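Local coordinates for alpha-L-arabinofuranosidase B (Aspergillus kawachii, PDB 6SXT), which hydrolyses terminal non-reducing alpha-L-arabinofuranosyl residues from arabinan, arabinogalactan and arabinoxylan, helping to break down plant hemicellulose, at residues 40-45 against 464-469; 335-338 against 343-346; 346-351 against 450-455; 388-393 against 405-410. All blocks are in the same frame, centred on the assembly; numbering follows the deposited sequence.

Contact 1. Residues 40-45 against 464-469; sequences SDDTTT and DSKTSF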
loop_
_atom_site.group_PDB
_atom_site.type_symbol
_atom_site.label_atom_id
_atom_site.label_comp_id
_atom_site.label_asym_id
_atom_site.label_seq_id
_atom_site.Cartn_x
_atom_site.Cartn_y
_atom_site.Cartn_z
ATOM N N SER A 40 -10.282 18.343 -1.660
ATOM C CA SER A 40 -11.242 19.435 -1.974
ATOM C C SER A 40 -10.854 20.718 -1.241
ATOM O O SER A 40 -10.813 21.810 -1.832
ATOM C CB SER A 40 -12.616 19.013 -1.613
ATOM O OG SER A 40 -12.666 18.649 -0.209
ATOM N N ASP A 41 -10.504 20.634 0.037
ATOM C CA ASP A 41 -10.197 21.845 0.827
ATOM C C ASP A 41 -8.897 21.675 1.620
ATOM O O ASP A 41 -8.530 22.595 2.391
ATOM C CB ASP A 41 -11.388 22.243 1.701
ATOM C CG ASP A 41 -11.847 21.185 2.699
ATOM O OD1 ASP A 41 -11.062 20.193 2.892
ATOM O OD2 ASP A 41 -12.915 21.379 3.308
ATOM N N ASP A 42 -8.180 20.561 1.465
ATOM C CA ASP A 42 -6.934 20.257 2.171
ATOM C C ASP A 42 -7.117 20.214 3.694
ATOM O O ASP A 42 -6.072 20.215 4.367
ATOM C CB ASP A 42 -5.836 21.231 1.785
ATOM C CG ASP A 42 -5.215 20.915 0.439
ATOM O OD1 ASP A 42 -5.309 19.763 -0.002
ATOM O OD2 ASP A 42 -4.601 21.831 -0.123
ATOM N N THR A 43 -8.340 20.113 4.176
ATOM C CA THR A 43 -8.535 19.968 5.628
ATOM C C THR A 43 -8.421 18.497 6.046
ATOM O O THR A 43 -8.419 17.586 5.226
ATOM C CB THR A 43 -9.855 20.560 6.110
ATOM O OG1 THR A 43 -10.979 19.798 5.662
ATOM C CG2 THR A 43 -9.963 22.011 5.657
ATOM N N THR A 44 -8.373 18.291 7.337
ATOM C CA THR A 44 -8.161 16.942 7.917
ATOM C C THR A 44 -9.263 16.551 8.861
ATOM O O THR A 44 -10.045 17.401 9.336
ATOM C CB THR A 44 -6.858 16.874 8.688
ATOM O OG1 THR A 44 -6.906 17.757 9.816
ATOM C CG2 THR A 44 -5.673 17.213 7.831
ATOM N N THR A 45 -9.355 15.255 9.138
ATOM C CA THR A 45 -10.215 14.734 10.188
ATOM C C THR A 45 -9.546 13.476 10.716
ATOM O O THR A 45 -8.604 12.953 10.071
ATOM C CB THR A 45 -11.639 14.496 9.706
ATOM O OG1 THR A 45 -12.447 14.412 10.898
ATOM C CG2 THR A 45 -11.793 13.228 8.892
ATOM N N ASP A 464 -1.235 17.005 -12.450
ATOM C CA ASP A 464 -1.873 16.787 -11.129
ATOM C C ASP A 464 -2.558 18.056 -10.669
ATOM O O ASP A 464 -2.968 18.141 -9.490
ATOM C CB ASP A 464 -0.859 16.371 -10.067
ATOM C CG ASP A 464 -0.068 15.101 -10.318
ATOM O OD1 ASP A 464 -0.584 14.212 -11.014
ATOM O OD2 ASP A 464 1.090 15.031 -9.830
ATOM N N SER A 465 -2.793 19.034 -11.555
ATOM C CA SER A 465 -3.503 20.270 -11.147
ATOM C C SER A 465 -4.805 19.988 -10.406
ATOM O O SER A 465 -5.691 19.225 -10.855
ATOM C CB SER A 465 -3.747 21.177 -12.342
ATOM O OG SER A 465 -4.464 22.306 -11.922
ATOM N N LYS A 466 -5.037 20.694 -9.290
ATOM C CA LYS A 466 -6.330 20.607 -8.611
ATOM C C LYS A 466 -7.443 21.264 -9.401
ATOM O O LYS A 466 -8.598 20.919 -9.206
ATOM C CB LYS A 466 -6.227 21.249 -7.223
ATOM C CG LYS A 466 -5.312 20.479 -6.291
ATOM C CD LYS A 466 -5.596 20.891 -4.859
ATOM C CE LYS A 466 -5.310 19.799 -3.871
ATOM N NZ LYS A 466 -5.787 20.193 -2.548
ATOM N N THR A 467 -7.099 22.211 -10.266
ATOM C CA THR A 467 -8.123 22.896 -11.081
ATOM C C THR A 467 -8.851 21.888 -11.954
ATOM O O THR A 467 -8.161 21.187 -12.699
ATOM C CB THR A 467 -7.477 23.988 -11.928
ATOM O OG1 THR A 467 -6.849 24.850 -10.997
ATOM C CG2 THR A 467 -8.484 24.769 -12.736
ATOM N N SER A 468 -10.145 21.798 -11.782
ATOM C CA SER A 468 -11.058 20.969 -12.607
ATOM C C SER A 468 -10.757 19.478 -12.370
ATOM O O SER A 468 -11.180 18.675 -13.172
ATOM C CB SER A 468 -10.894 21.305 -14.108
ATOM O OG SER A 468 -11.979 20.821 -14.855
ATOM N N PHE A 469 -10.155 19.132 -11.232
ATOM C CA PHE A 469 -9.731 17.724 -11.016
ATOM C C PHE A 469 -10.966 16.836 -11.047
ATOM O O PHE A 469 -10.996 15.832 -11.790
ATOM C CB PHE A 469 -8.943 17.537 -9.709
ATOM C CG PHE A 469 -8.539 16.101 -9.560
ATOM C CD1 PHE A 469 -7.396 15.607 -10.150
ATOM C CD2 PHE A 469 -9.348 15.244 -8.831
ATOM C CE1 PHE A 469 -7.035 14.277 -9.977
ATOM C CE2 PHE A 469 -8.984 13.903 -8.684
ATOM C CZ PHE A 469 -7.834 13.430 -9.257
#
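A single salt bridge, from Lys-466 to Asp-42, carries this contact between the catalytic domain and the arabinose-binding domain. Lys-466 NZ lies 2.6 Å from Asp-42 OD1 and meets it from well above the carboxylate plane, 42° out of it, while Asp-42 OD2 stands farther off, at 3.2 Å from the same Lys-466 NZ. Within the carboxylate, OD1 therefore carries most of the interaction. On the lysine side the chain runs almost straight beyond CG (chi3 151°, chi4 -172°), which carries the charge across from a backbone that itself stays distant. A further hydrogen bond from Lys-466 NZ goes to the carbonyl of Gly-39, so the ammonium is gripped by a carboxylate and a backbone oxygen of the same loop.

The remaining hydrogen bonds shape each loop separately. In 40-45, Asp-41 OD1 accepts from Thr-43 N at 3.0 Å, closing an Asx turn, and from Thr-43 OG1 at 2.8 Å, both reaching it from one face of the carboxylate; Asp-41 also pairs with Arg-38. In 464-469, Ser-465 OG takes the N-H of Thr-467 in an ST turn, and a type II turn from Lys-466 to Phe-469 is closed by Phe-469 N to Lys-466 O, 3.1 Å.

Only 90 Å² is buried between the segments, and both touching residues, Asp-42 and Lys-466, are exposed. The arrangement is that of a surface salt bridge between domains, tying the loop before edge strand 44-47 of the catalytic domain to a turn of the beta-trefoil.

Contact 2. Residues 335-338 against 343-346; sequences SLRV and YTTR. With SO4 (sulfate ion), chain R.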
loop_
_atom_site.group_PDB
_atom_site.type_symbol
_atom_site.label_atom_id
_atom_site.label_comp_id
_atom_site.label_asym_id
_atom_site.label_seq_id
_atom_site.Cartn_x
_atom_site.Cartn_y
_atom_site.Cartn_z
ATOM N N SER A 335 -17.499 3.406 -25.038
ATOM C CA SER A 335 -16.783 4.656 -25.276
ATOM C C SER A 335 -16.931 5.465 -23.986
ATOM O O SER A 335 -17.939 5.291 -23.271
ATOM C CB SER A 335 -17.281 5.407 -26.521
ATOM O OG SER A 335 -16.980 4.612 -27.683
ATOM N N LEU A 336 -15.952 6.279 -23.706
ATOM C CA LEU A 336 -15.859 7.021 -22.407
ATOM C C LEU A 336 -15.854 8.502 -22.759
ATOM O O LEU A 336 -14.883 9.039 -23.344
ATOM C CB LEU A 336 -14.591 6.561 -21.657
ATOM C CG LEU A 336 -14.613 5.101 -21.244
ATOM C CD1 LEU A 336 -13.254 4.665 -20.765
ATOM C CD2 LEU A 336 -15.650 4.836 -20.160
ATOM N N ARG A 337 -16.900 9.194 -22.341
ATOM C CA ARG A 337 -17.132 10.604 -22.723
ATOM C C ARG A 337 -16.681 11.560 -21.627
ATOM O O ARG A 337 -17.001 11.301 -20.440
ATOM C CB ARG A 337 -18.610 10.843 -23.015
ATOM C CG ARG A 337 -18.833 12.225 -23.629
ATOM C CD ARG A 337 -20.264 12.467 -24.076
ATOM N NE ARG A 337 -21.212 12.306 -22.987
ATOM C CZ ARG A 337 -21.437 13.202 -22.032
ATOM N NH1 ARG A 337 -20.790 14.343 -22.011
ATOM N NH2 ARG A 337 -22.340 12.947 -21.105
ATOM N N VAL A 338 -15.922 12.568 -22.011
ATOM C CA VAL A 338 -15.482 13.666 -21.119
ATOM C C VAL A 338 -16.690 14.407 -20.569
ATOM O O VAL A 338 -17.690 14.631 -21.315
ATOM C CB VAL A 338 -14.524 14.582 -21.868
ATOM C CG1 VAL A 338 -14.209 15.829 -21.101
ATOM C CG2 VAL A 338 -13.241 13.876 -22.222
ATOM N N TYR A 343 -15.670 20.538 -22.885
ATOM C CA TYR A 343 -14.980 19.375 -23.486
ATOM C C TYR A 343 -15.943 18.206 -23.602
ATOM O O TYR A 343 -15.514 17.047 -23.883
ATOM C CB TYR A 343 -13.720 19.051 -22.676
ATOM C CG TYR A 343 -12.769 20.191 -22.493
ATOM C CD1 TYR A 343 -12.913 21.083 -21.439
ATOM C CD2 TYR A 343 -11.748 20.422 -23.390
ATOM C CE1 TYR A 343 -12.041 22.147 -21.277
ATOM C CE2 TYR A 343 -10.853 21.469 -23.239
ATOM C CZ TYR A 343 -11.034 22.361 -22.198
ATOM O OH TYR A 343 -10.156 23.384 -22.021
ATOM N N THR A 344 -17.242 18.430 -23.455
ATOM C CA THR A 344 -18.229 17.356 -23.268
ATOM C C THR A 344 -18.548 16.600 -24.571
ATOM O O THR A 344 -19.297 15.635 -24.470
ATOM C CB THR A 344 -19.518 17.854 -22.593
ATOM O OG1 THR A 344 -20.122 18.850 -23.414
ATOM C CG2 THR A 344 -19.285 18.486 -21.233
ATOM N N THR A 345 -18.031 17.030 -25.738
ATOM C CA THR A 345 -18.217 16.256 -26.995
ATOM C C THR A 345 -16.971 15.406 -27.253
ATOM O O THR A 345 -16.928 14.694 -28.265
ATOM C CB THR A 345 -18.508 17.171 -28.207
ATOM O OG1 THR A 345 -17.361 17.971 -28.442
ATOM C CG2 THR A 345 -19.698 18.061 -27.942
ATOM N N ARG A 346 -16.009 15.389 -26.329
ATOM C CA ARG A 346 -14.761 14.607 -26.496
ATOM C C ARG A 346 -14.884 13.263 -25.800
ATOM O O ARG A 346 -15.605 13.117 -24.774
ATOM C CB ARG A 346 -13.520 15.328 -25.993
ATOM C CG ARG A 346 -13.377 16.747 -26.526
ATOM C CD ARG A 346 -12.128 17.439 -26.108
ATOM N NE ARG A 346 -10.939 17.002 -26.806
ATOM C CZ ARG A 346 -10.493 17.564 -27.939
ATOM N NH1 ARG A 346 -9.412 17.113 -28.525
ATOM N NH2 ARG A 346 -11.143 18.584 -28.460
HETATM S S SO4 R . -8.994 19.595 -31.244
HETATM O O1 SO4 R . -8.560 20.168 -32.495
HETATM O O2 SO4 R . -10.395 19.244 -31.342
HETATM O O3 SO4 R . -8.177 18.408 -30.959
HETATM O O4 SO4 R . -8.825 20.578 -30.196
#
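Val-338 is wedged against the turn 343-346 and forms the tight part of this contact. Its backbone N donates to Arg-346 O at 2.8 Å, and its two methyls divide the neighbours between them: CG1, anti to the backbone N (chi1 171°), lies 3.6 Å from Tyr-343 CB, while CG2 faces the start of the Arg-346 side chain. A CA-H...O contact from Thr-344 CA to Val-338 O, 3.4 Å, adds to the closeness of the backbones. The carbonyl oxygen of Val-338 is buried here without a conventional hydrogen-bond partner.

Beside this packing, Arg-337 lies alongside Thr-344, both pointing the same way. A bend at chi3 (58°) turns its guanidinium back to the turn, where NH1 donates to Thr-344 O at 3.2 Å, in the carbonyl plane and on a lone pair. Arg-337 NE forms a salt bridge with Glu-478, so two partners fix the group.

The looser, more exposed side belongs to the ends of Tyr-343 and Arg-346, which lead away from strand 333-338. The Arg-346 guanidinium meets a sulfate edge-on, with NH1 3.0 Å from sulfate O3 and NH2 bound to sulfate O2; its NH1 also donates to the carbonyl of Thr-357. The type I turn from Tyr-343 to Arg-346 belongs to the connection between successive strands 333-338 and 346-351 of the beta-trefoil.

Contact 3. Residues 346-351 against 450-455; sequences RYIAHT and NVLYAA. With SO4 (sulfate ion), chain R.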
loop_
_atom_site.group_PDB
_atom_site.type_symbol
_atom_site.label_atom_id
_atom_site.label_comp_id
_atom_site.label_asym_id
_atom_site.label_seq_id
_atom_site.Cartn_x
_atom_site.Cartn_y
_atom_site.Cartn_z
ATOM N N ARG A 346 -16.009 15.389 -26.329
ATOM C CA ARG A 346 -14.761 14.607 -26.496
ATOM C C ARG A 346 -14.884 13.263 -25.800
ATOM O O ARG A 346 -15.605 13.117 -24.774
ATOM C CB ARG A 346 -13.520 15.328 -25.993
ATOM C CG ARG A 346 -13.377 16.747 -26.526
ATOM C CD ARG A 346 -12.128 17.439 -26.108
ATOM N NE ARG A 346 -10.939 17.002 -26.806
ATOM C CZ ARG A 346 -10.493 17.564 -27.939
ATOM N NH1 ARG A 346 -9.412 17.113 -28.525
ATOM N NH2 ARG A 346 -11.143 18.584 -28.460
ATOM N N TYR A 347 -14.173 12.294 -26.320
ATOM C CA TYR A 347 -14.116 10.899 -25.843
ATOM C C TYR A 347 -12.662 10.473 -25.698
ATOM O O TYR A 347 -11.761 11.007 -26.377
ATOM C CB TYR A 347 -14.809 9.942 -26.809
ATOM C CG TYR A 347 -16.298 10.084 -26.823
ATOM C CD1 TYR A 347 -16.880 11.118 -27.551
ATOM C CD2 TYR A 347 -17.134 9.191 -26.179
ATOM C CE1 TYR A 347 -18.239 11.294 -27.596
ATOM C CE2 TYR A 347 -18.511 9.352 -26.206
ATOM C CZ TYR A 347 -19.062 10.373 -26.983
ATOM O OH TYR A 347 -20.425 10.548 -26.990
ATOM N N ILE A 348 -12.411 9.503 -24.794
ATOM C CA ILE A 348 -11.069 8.927 -24.642
ATOM C C ILE A 348 -10.780 8.117 -25.908
ATOM O O ILE A 348 -11.519 7.163 -26.232
ATOM C CB ILE A 348 -10.945 8.035 -23.379
ATOM C CG1 ILE A 348 -11.304 8.863 -22.137
ATOM C CG2 ILE A 348 -9.550 7.433 -23.325
ATOM C CD1 ILE A 348 -11.072 8.138 -20.821
ATOM N N ALA A 349 -9.707 8.503 -26.544
ATOM C CA ALA A 349 -9.292 7.840 -27.791
ATOM C C ALA A 349 -7.790 7.648 -27.752
ATOM O O ALA A 349 -7.128 7.783 -26.678
ATOM C CB ALA A 349 -9.736 8.691 -28.966
ATOM N N HIS A 350 -7.161 7.327 -28.883
ATOM C CA HIS A 350 -5.708 7.259 -28.888
ATOM C C HIS A 350 -5.233 7.566 -30.321
ATOM O O HIS A 350 -6.023 7.335 -31.267
ATOM C CB HIS A 350 -5.185 5.917 -28.370
ATOM C CG HIS A 350 -5.459 4.790 -29.305
ATOM N ND1 HIS A 350 -4.474 4.366 -30.196
ATOM C CD2 HIS A 350 -6.547 4.011 -29.484
ATOM C CE1 HIS A 350 -4.986 3.361 -30.895
ATOM N NE2 HIS A 350 -6.257 3.128 -30.501
ATOM N N THR A 351 -4.024 8.054 -30.378
ATOM C CA THR A 351 -3.253 8.237 -31.653
ATOM C C THR A 351 -1.985 7.425 -31.476
ATOM O O THR A 351 -1.094 7.851 -30.702
ATOM C CB THR A 351 -2.953 9.699 -31.934
ATOM O OG1 THR A 351 -4.186 10.409 -31.844
ATOM C CG2 THR A 351 -2.344 9.844 -33.320
ATOM N N ASN A 450 -6.171 17.776 -23.171
ATOM C CA ASN A 450 -6.683 16.736 -24.074
ATOM C C ASN A 450 -5.766 15.528 -24.197
ATOM O O ASN A 450 -5.918 14.774 -25.159
ATOM C CB ASN A 450 -6.987 17.369 -25.448
ATOM C CG ASN A 450 -7.990 18.492 -25.324
ATOM O OD1 ASN A 450 -8.860 18.475 -24.464
ATOM N ND2 ASN A 450 -7.956 19.439 -26.262
ATOM N N VAL A 451 -4.929 15.257 -23.201
ATOM C CA VAL A 451 -4.077 14.055 -23.122
ATOM C C VAL A 451 -4.426 13.340 -21.800
ATOM O O VAL A 451 -4.792 14.034 -20.833
ATOM C CB VAL A 451 -2.600 14.420 -23.182
ATOM C CG1 VAL A 451 -1.695 13.218 -23.050
ATOM C CG2 VAL A 451 -2.330 15.191 -24.484
ATOM N N LEU A 452 -4.373 12.024 -21.826
ATOM C CA LEU A 452 -4.740 11.214 -20.617
ATOM C C LEU A 452 -3.509 10.920 -19.786
ATOM O O LEU A 452 -2.513 10.440 -20.260
ATOM C CB LEU A 452 -5.466 9.907 -20.966
ATOM C CG LEU A 452 -6.985 9.944 -20.996
ATOM C CD1 LEU A 452 -7.618 10.230 -19.615
ATOM C CD2 LEU A 452 -7.527 10.992 -21.971
ATOM N N TYR A 453 -3.690 11.097 -18.465
ATOM C CA TYR A 453 -2.670 10.809 -17.449
ATOM C C TYR A 453 -3.316 10.000 -16.312
ATOM O O TYR A 453 -4.526 9.945 -16.242
ATOM C CB TYR A 453 -2.076 12.102 -16.887
ATOM C CG TYR A 453 -1.415 12.976 -17.933
ATOM C CD1 TYR A 453 -0.106 12.763 -18.273
ATOM C CD2 TYR A 453 -2.141 13.962 -18.589
ATOM C CE1 TYR A 453 0.502 13.520 -19.264
ATOM C CE2 TYR A 453 -1.542 14.705 -19.616
ATOM C CZ TYR A 453 -0.219 14.494 -19.931
ATOM O OH TYR A 453 0.387 15.262 -20.912
ATOM N N ALA A 454 -2.451 9.393 -15.514
ATOM C CA ALA A 454 -2.846 8.888 -14.178
ATOM C C ALA A 454 -2.440 9.996 -13.199
ATOM O O ALA A 454 -1.271 10.104 -12.857
ATOM C CB ALA A 454 -2.171 7.569 -13.919
ATOM N N ALA A 455 -3.381 10.872 -12.913
ATOM C CA ALA A 455 -3.120 12.123 -12.160
ATOM C C ALA A 455 -3.654 11.989 -10.730
ATOM O O ALA A 455 -4.730 11.390 -10.520
ATOM C CB ALA A 455 -3.800 13.295 -12.812
HETATM S S SO4 R . -8.994 19.595 -31.244
HETATM O O1 SO4 R . -8.560 20.168 -32.495
HETATM O O2 SO4 R . -10.395 19.244 -31.342
HETATM O O3 SO4 R . -8.177 18.408 -30.959
HETATM O O4 SO4 R . -8.825 20.578 -30.196
#
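Arg-346 and Asn-450 stack flat group on flat group, the guanidinium and amide planes only 8° apart although the two side chains cross at about a right angle. Asn-450 ND2 sits over the centre of the guanidinium, 3.6 Å from Arg-346 CZ, while Asn-450 OD1 lies over the same face, 3.5 Å from Arg-346 NE. That last pair is not a hydrogen bond, since its angle is poor. The stack leaves the edge of the guanidinium to the sulfate, which lies in its plane, and Arg-346 NH1 also donates to the carbonyl of Thr-357.

Farther along, Ile-348 makes the second meeting. Its chain extends beyond CG1 (chi2 -174°) and brings CD1 to 4.2 Å from Leu-452 CD1, a purely apolar touch between buried residues. Leu-452 belongs to the substrate-binding site and also packs on His-447, another residue of that site; Ile-348 rests in turn on Leu-336 and Phe-445.

No hydrogen bond joins the two segments. Between 346-351 and 450-455 only side chains meet: a polar stack at the partly exposed end gives way to aliphatic packing in the interior, where Ile-348 packs against Leu-452 of the substrate-binding site.

Contact 4. Residues 388-393 against 405-410; sequences FESVDT and LLLNAN. With SO4 (sulfate ion), chain F.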
loop_
_atom_site.group_PDB
_atom_site.type_symbol
_atom_site.label_atom_id
_atom_site.label_comp_id
_atom_site.label_asym_id
_atom_site.label_seq_id
_atom_site.Cartn_x
_atom_site.Cartn_y
_atom_site.Cartn_z
ATOM N N PHE A 388 -8.566 -2.075 -20.046
ATOM C CA PHE A 388 -9.248 -1.482 -21.217
ATOM C C PHE A 388 -8.422 -1.779 -22.465
ATOM O O PHE A 388 -7.301 -1.327 -22.574
ATOM C CB PHE A 388 -9.442 0.005 -20.988
ATOM C CG PHE A 388 -10.382 0.260 -19.836
ATOM C CD1 PHE A 388 -11.735 0.357 -20.051
ATOM C CD2 PHE A 388 -9.917 0.276 -18.537
ATOM C CE1 PHE A 388 -12.623 0.507 -19.000
ATOM C CE2 PHE A 388 -10.810 0.446 -17.485
ATOM C CZ PHE A 388 -12.147 0.563 -17.719
ATOM N N GLU A 389 -8.947 -2.679 -23.279
ATOM C CA GLU A 389 -8.259 -3.193 -24.490
ATOM C C GLU A 389 -8.743 -2.385 -25.703
ATOM O O GLU A 389 -9.920 -2.157 -25.860
ATOM C CB GLU A 389 -8.607 -4.664 -24.680
ATOM C CG GLU A 389 -7.835 -5.294 -25.830
ATOM C CD GLU A 389 -8.269 -6.704 -26.085
ATOM O OE1 GLU A 389 -9.286 -7.097 -25.503
ATOM O OE2 GLU A 389 -7.515 -7.434 -26.692
ATOM N N SER A 390 -7.806 -1.939 -26.523
ATOM C CA SER A 390 -8.081 -1.205 -27.780
ATOM C C SER A 390 -8.899 -2.086 -28.735
ATOM O O SER A 390 -8.623 -3.294 -28.879
ATOM C CB SER A 390 -6.802 -0.758 -28.397
ATOM O OG SER A 390 -7.059 -0.212 -29.707
ATOM N N VAL A 391 -9.916 -1.475 -29.345
ATOM C CA VAL A 391 -10.711 -2.160 -30.389
ATOM C C VAL A 391 -9.860 -2.258 -31.685
ATOM O O VAL A 391 -9.852 -3.325 -32.267
ATOM C CB VAL A 391 -12.057 -1.469 -30.596
ATOM C CG1 VAL A 391 -12.689 -1.804 -31.964
ATOM C CG2 VAL A 391 -12.980 -1.875 -29.459
ATOM N N ASP A 392 -9.171 -1.204 -32.058
ATOM C CA ASP A 392 -8.389 -1.217 -33.341
ATOM C C ASP A 392 -7.108 -2.015 -33.153
ATOM O O ASP A 392 -6.615 -2.569 -34.153
ATOM C CB ASP A 392 -8.012 0.174 -33.794
ATOM C CG ASP A 392 -7.256 0.956 -32.739
ATOM O OD1 ASP A 392 -7.964 1.459 -31.807
ATOM O OD2 ASP A 392 -6.024 1.146 -32.899
ATOM N N THR A 393 -6.603 -2.138 -31.908
ATOM C CA THR A 393 -5.322 -2.820 -31.601
ATOM C C THR A 393 -5.529 -3.874 -30.513
ATOM O O THR A 393 -5.168 -3.663 -29.358
ATOM C CB THR A 393 -4.212 -1.821 -31.298
ATOM O OG1 THR A 393 -4.127 -0.768 -32.250
ATOM C CG2 THR A 393 -2.876 -2.485 -31.215
ATOM N N LEU A 405 -0.928 7.970 -19.645
ATOM C CA LEU A 405 -1.637 6.774 -20.142
ATOM C C LEU A 405 -1.203 6.513 -21.597
ATOM O O LEU A 405 -1.352 7.425 -22.444
ATOM C CB LEU A 405 -3.147 6.902 -20.079
ATOM C CG LEU A 405 -3.699 7.175 -18.660
ATOM C CD1 LEU A 405 -5.179 6.990 -18.661
ATOM C CD2 LEU A 405 -3.048 6.279 -17.623
ATOM N N LEU A 406 -0.750 5.306 -21.796
ATOM C CA LEU A 406 -0.236 4.859 -23.107
ATOM C C LEU A 406 -0.980 3.614 -23.493
ATOM O O LEU A 406 -1.498 2.878 -22.654
ATOM C CB LEU A 406 1.247 4.541 -23.048
ATOM C CG LEU A 406 2.197 5.656 -22.608
ATOM C CD1 LEU A 406 3.594 5.098 -22.642
ATOM C CD2 LEU A 406 2.086 6.928 -23.452
ATOM N N LEU A 407 -1.156 3.416 -24.807
ATOM C CA LEU A 407 -1.695 2.168 -25.318
ATOM C C LEU A 407 -0.534 1.270 -25.727
ATOM O O LEU A 407 0.132 1.563 -26.769
ATOM C CB LEU A 407 -2.634 2.425 -26.516
ATOM C CG LEU A 407 -3.222 1.168 -27.128
ATOM C CD1 LEU A 407 -4.123 0.417 -26.142
ATOM C CD2 LEU A 407 -4.036 1.504 -28.369
ATOM N N ASN A 408 -0.280 0.217 -24.960
ATOM C CA ASN A 408 0.872 -0.674 -25.149
ATOM C C ASN A 408 0.405 -2.108 -25.158
ATOM O O ASN A 408 -0.638 -2.479 -24.534
ATOM C CB ASN A 408 1.970 -0.472 -24.092
ATOM C CG ASN A 408 2.686 0.849 -24.085
ATOM O OD1 ASN A 408 3.187 1.291 -23.040
ATOM N ND2 ASN A 408 2.846 1.542 -25.221
ATOM N N ALA A 409 1.151 -2.961 -25.845
ATOM C CA ALA A 409 0.848 -4.382 -25.905
ATOM C C ALA A 409 1.147 -5.046 -24.544
ATOM O O ALA A 409 2.230 -4.827 -23.994
ATOM C CB ALA A 409 1.652 -5.043 -27.007
ATOM N N ASN A 410 0.245 -5.896 -24.126
ATOM C CA ASN A 410 0.445 -6.750 -22.926
ATOM C C ASN A 410 1.651 -7.652 -23.191
ATOM O O ASN A 410 1.585 -8.427 -24.128
ATOM C CB ASN A 410 -0.791 -7.557 -22.669
ATOM C CG ASN A 410 -0.703 -8.475 -21.458
ATOM O OD1 ASN A 410 0.223 -8.366 -20.676
ATOM N ND2 ASN A 410 -1.668 -9.366 -21.371
HETATM S S SO4 F . 3.659 -1.373 -27.968
HETATM O O1 SO4 F . 2.955 -2.270 -28.818
HETATM O O2 SO4 F . 3.149 -0.062 -28.045
HETATM O O3 SO4 F . 5.016 -1.260 -28.382
HETATM O O4 SO4 F . 3.608 -1.880 -26.591
#
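Leu-407 sets both its methyls against a serine: Ser-390 CB lies 3.6 Å from Leu-407 CD2 and 3.7 Å from Leu-407 CD1, so the polar residue presents its carbon as well as its hydroxyl to the leucine fork. The leucine gets there with CG anti to the backbone N (chi1 179°), reaching across from strand 404-409 to the end of strand 386-390. Ser-390 OG also touches Leu-407 CD2, at 3.7 Å, and Thr-393 CB adds a looser contact on that same methyl.

The serine hydroxyl is engaged in its own loop. With OG anti to the backbone N (chi1 172°), it accepts from Thr-393 N at 3.0 Å, an ST motif that folds the chain just after the strand. Thr-393 OG1 in turn donates to Asp-392 OD2 at 2.8 Å, coming from above the carboxylate plane, while Asp-392 OD1 receives a hydrogen bond from His-350.

At the end of strand 404-409 a sulfate is bound, probably from the crystallisation liquor. Ala-409 N donates to sulfate O4 at 2.8 Å, and Asn-408 ND2 reaches sulfate O2 over a longer 3.3 Å. No hydrogen bond crosses between the segments themselves: van der Waals packing joins them, while the polar groups of 390-393 are drawn into a local network that shapes the loop beside the buried leucine.

Contact 1 stands apart as an exposed charge pair between domains, whereas contacts 2, 3 and 4 all lie inside the arabinose-binding beta-trefoil. Contact 4 is the most buried and purely van der Waals across its segments; contacts 2 and 3 are partly buried and mix polar with apolar packing, but backbone hydrogen bonding joins the segments of contact 2 alone. Contacts 2 and 3 share Arg-346 and one sulfate, and the backbones of Leu-336 and Ile-348 are hydrogen-bonded between them. Contacts 2 and 4 reach the same four-stranded sheet through strands 333-338 and 386-390. His-350 connects contact 3 to contact 4, and Ala-455 brings contact 3 against the 464-469 loop of contact 1.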